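Local coordinates for protein sialyltransferase 0160 (Photobacterium damselae, PDB 4R84) that probably transfers sialic acid from CMP-sialic acid to the terminal galactose of an acceptor glycan, as a GT-B glycosyltransferase, at residues L135-Q140 and E200-T205. Sequence-based numbering, arbitrary orientation.
Sequences LIHIIQ and EFYTNT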
loop_
_atom_site.group_PDB
_atom_site.type_symbol
_atom_site.label_atom_id
_atom_site.label_comp_id
_atom_site.label_asym_id
_atom_site.label_seq_id
_atom_site.Cartn_x
_atom_site.Cartn_y
_atom_site.Cartn_z
ATOM N N LEU A 135 -2.390 1.629 -4.274
ATOM C CA LEU A 135 -3.131 2.450 -5.223
ATOM C C LEU A 135 -2.770 3.928 -5.059
ATOM O O LEU A 135 -2.612 4.645 -6.050
ATOM C CB LEU A 135 -4.640 2.259 -5.067
ATOM C CG LEU A 135 -5.503 3.110 -5.992
ATOM C CD1 LEU A 135 -5.132 2.900 -7.473
ATOM C CD2 LEU A 135 -6.973 2.761 -5.748
ATOM N N ILE A 136 -2.642 4.386 -3.818
ATOM C CA ILE A 136 -2.220 5.766 -3.589
ATOM C C ILE A 136 -0.838 5.993 -4.184
ATOM O O ILE A 136 -0.595 6.988 -4.884
ATOM C CB ILE A 136 -2.172 6.109 -2.090
ATOM C CG1 ILE A 136 -3.561 5.973 -1.458
ATOM C CG2 ILE A 136 -1.563 7.515 -1.899
ATOM C CD1 ILE A 136 -4.498 7.092 -1.788
ATOM N N HIS A 137 0.055 5.035 -3.965
ATOM C CA HIS A 137 1.409 5.173 -4.483
ATOM C C HIS A 137 1.414 5.243 -6.013
ATOM O O HIS A 137 2.146 6.054 -6.608
ATOM C CB HIS A 137 2.289 4.016 -4.018
ATOM C CG HIS A 137 3.666 4.062 -4.603
ATOM N ND1 HIS A 137 4.669 4.847 -4.075
ATOM C CD2 HIS A 137 4.188 3.470 -5.705
ATOM C CE1 HIS A 137 5.762 4.708 -4.809
ATOM N NE2 HIS A 137 5.494 3.878 -5.803
ATOM N N ILE A 138 0.596 4.398 -6.643
ATOM C CA ILE A 138 0.474 4.365 -8.104
ATOM C C ILE A 138 -0.015 5.705 -8.640
ATOM O O ILE A 138 0.490 6.215 -9.644
ATOM C CB ILE A 138 -0.481 3.227 -8.553
ATOM C CG1 ILE A 138 0.223 1.876 -8.402
ATOM C CG2 ILE A 138 -0.938 3.418 -9.996
ATOM C CD1 ILE A 138 -0.647 0.637 -8.672
ATOM N N ILE A 139 -0.997 6.287 -7.968
ATOM C CA ILE A 139 -1.537 7.554 -8.434
ATOM C C ILE A 139 -0.466 8.644 -8.373
ATOM O O ILE A 139 -0.337 9.445 -9.309
ATOM C CB ILE A 139 -2.782 7.935 -7.626
ATOM C CG1 ILE A 139 -3.911 6.973 -7.984
ATOM C CG2 ILE A 139 -3.216 9.374 -7.938
ATOM C CD1 ILE A 139 -5.080 7.026 -6.988
ATOM N N GLN A 140 0.328 8.641 -7.305
ATOM C CA GLN A 140 1.455 9.568 -7.195
ATOM C C GLN A 140 2.499 9.271 -8.269
ATOM O O GLN A 140 3.029 10.177 -8.910
ATOM C CB GLN A 140 2.132 9.469 -5.830
ATOM C CG GLN A 140 1.254 9.821 -4.610
ATOM C CD GLN A 140 1.865 9.305 -3.301
ATOM O OE1 GLN A 140 2.736 8.435 -3.313
ATOM N NE2 GLN A 140 1.403 9.833 -2.174
ATOM N N GLU A 200 10.534 -2.926 -9.314
ATOM C CA GLU A 200 10.093 -2.579 -7.962
ATOM C C GLU A 200 8.925 -3.472 -7.587
ATOM O O GLU A 200 7.962 -3.559 -8.351
ATOM C CB GLU A 200 9.664 -1.123 -7.879
ATOM C CG GLU A 200 10.796 -0.113 -7.992
ATOM C CD GLU A 200 10.296 1.313 -8.118
ATOM O OE1 GLU A 200 9.067 1.547 -8.098
ATOM O OE2 GLU A 200 11.140 2.216 -8.263
ATOM N N PHE A 201 8.988 -4.112 -6.412
ATOM C CA PHE A 201 7.912 -4.984 -5.950
ATOM C C PHE A 201 7.099 -4.313 -4.856
ATOM O O PHE A 201 7.656 -3.590 -4.036
ATOM C CB PHE A 201 8.459 -6.299 -5.399
ATOM C CG PHE A 201 8.982 -7.232 -6.444
ATOM C CD1 PHE A 201 8.161 -7.680 -7.477
ATOM C CD2 PHE A 201 10.270 -7.734 -6.343
ATOM C CE1 PHE A 201 8.649 -8.575 -8.427
ATOM C CE2 PHE A 201 10.757 -8.636 -7.287
ATOM C CZ PHE A 201 9.936 -9.057 -8.325
ATOM N N TYR A 202 5.791 -4.555 -4.866
ATOM C CA TYR A 202 4.882 -4.071 -3.826
ATOM C C TYR A 202 3.939 -5.190 -3.481
ATOM O O TYR A 202 3.178 -5.633 -4.344
ATOM C CB TYR A 202 4.076 -2.863 -4.309
ATOM C CG TYR A 202 4.916 -1.712 -4.805
ATOM C CD1 TYR A 202 5.477 -1.731 -6.084
ATOM C CD2 TYR A 202 5.128 -0.596 -4.006
ATOM C CE1 TYR A 202 6.249 -0.669 -6.546
ATOM C CE2 TYR A 202 5.896 0.479 -4.464
ATOM C CZ TYR A 202 6.456 0.424 -5.730
ATOM O OH TYR A 202 7.218 1.480 -6.202
ATOM N N THR A 203 3.969 -5.668 -2.243
ATOM C CA THR A 203 3.079 -6.774 -1.926
ATOM C C THR A 203 2.793 -6.828 -0.435
ATOM O O THR A 203 3.136 -5.912 0.314
ATOM C CB THR A 203 3.648 -8.120 -2.442
ATOM O OG1 THR A 203 2.630 -9.129 -2.378
ATOM C CG2 THR A 203 4.875 -8.573 -1.652
ATOM N N ASN A 204 2.101 -7.897 -0.058
ATOM C CA ASN A 204 1.592 -8.170 1.278
ATOM C C ASN A 204 2.677 -8.805 2.141
ATOM O O ASN A 204 3.313 -9.766 1.726
ATOM C CB ASN A 204 0.365 -9.087 1.098
ATOM C CG ASN A 204 -0.344 -9.425 2.374
ATOM O OD1 ASN A 204 0.262 -9.861 3.341
ATOM N ND2 ASN A 204 -1.667 -9.283 2.360
ATOM N N THR A 205 2.931 -8.243 3.324
ATOM C CA THR A 205 4.044 -8.733 4.143
ATOM C C THR A 205 3.890 -10.217 4.510
ATOM O O THR A 205 4.841 -10.987 4.389
ATOM C CB THR A 205 4.189 -7.918 5.435
ATOM O OG1 THR A 205 4.402 -6.548 5.098
ATOM C CG2 THR A 205 5.364 -8.426 6.257
HETATM O O HOH W 1 7.615 4.063 -8.289
#
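His137 on helix 129-144 and Tyr202 on strand 197-204 face each other with their CA atoms 9.9 Å apart, the one point where 135-140 and 200-205 touch. The arrangement is a helix laid on the parallel part of a Rossmann-type sheet, in one half of the GT-B fold: strand 106-125 leads into the helix and pairs with strand 197-204. His137 carries CG anti to its backbone N (chi1 176°), which sends the imidazole off the helix toward the sheet. The two side chains meet at roughly a right angle, but their rings are only moderately inclined, at 38°, with centroids 4.9 Å apart. Tyr202 CE2 lies over one face of the imidazole, shifted toward its rim, and the closest approach brings NE2 of His137 to 3.0 Å from Tyr202 OH. Within the sheet, the phenol ring stacks on Tyr123 of strand 106-125, a residue that His137 and Ile138 also touch. Two residues back along the strand, Glu200 holds the far end of the phenol: Tyr202 OH donates to Glu200 OE1 at 2.6 Å, reaching it from above the carboxylate plane. A water links helix and strand beside this bond, lying 3.3 Å from His137 NE2 and donating to Glu200 OE1 at 2.9 Å.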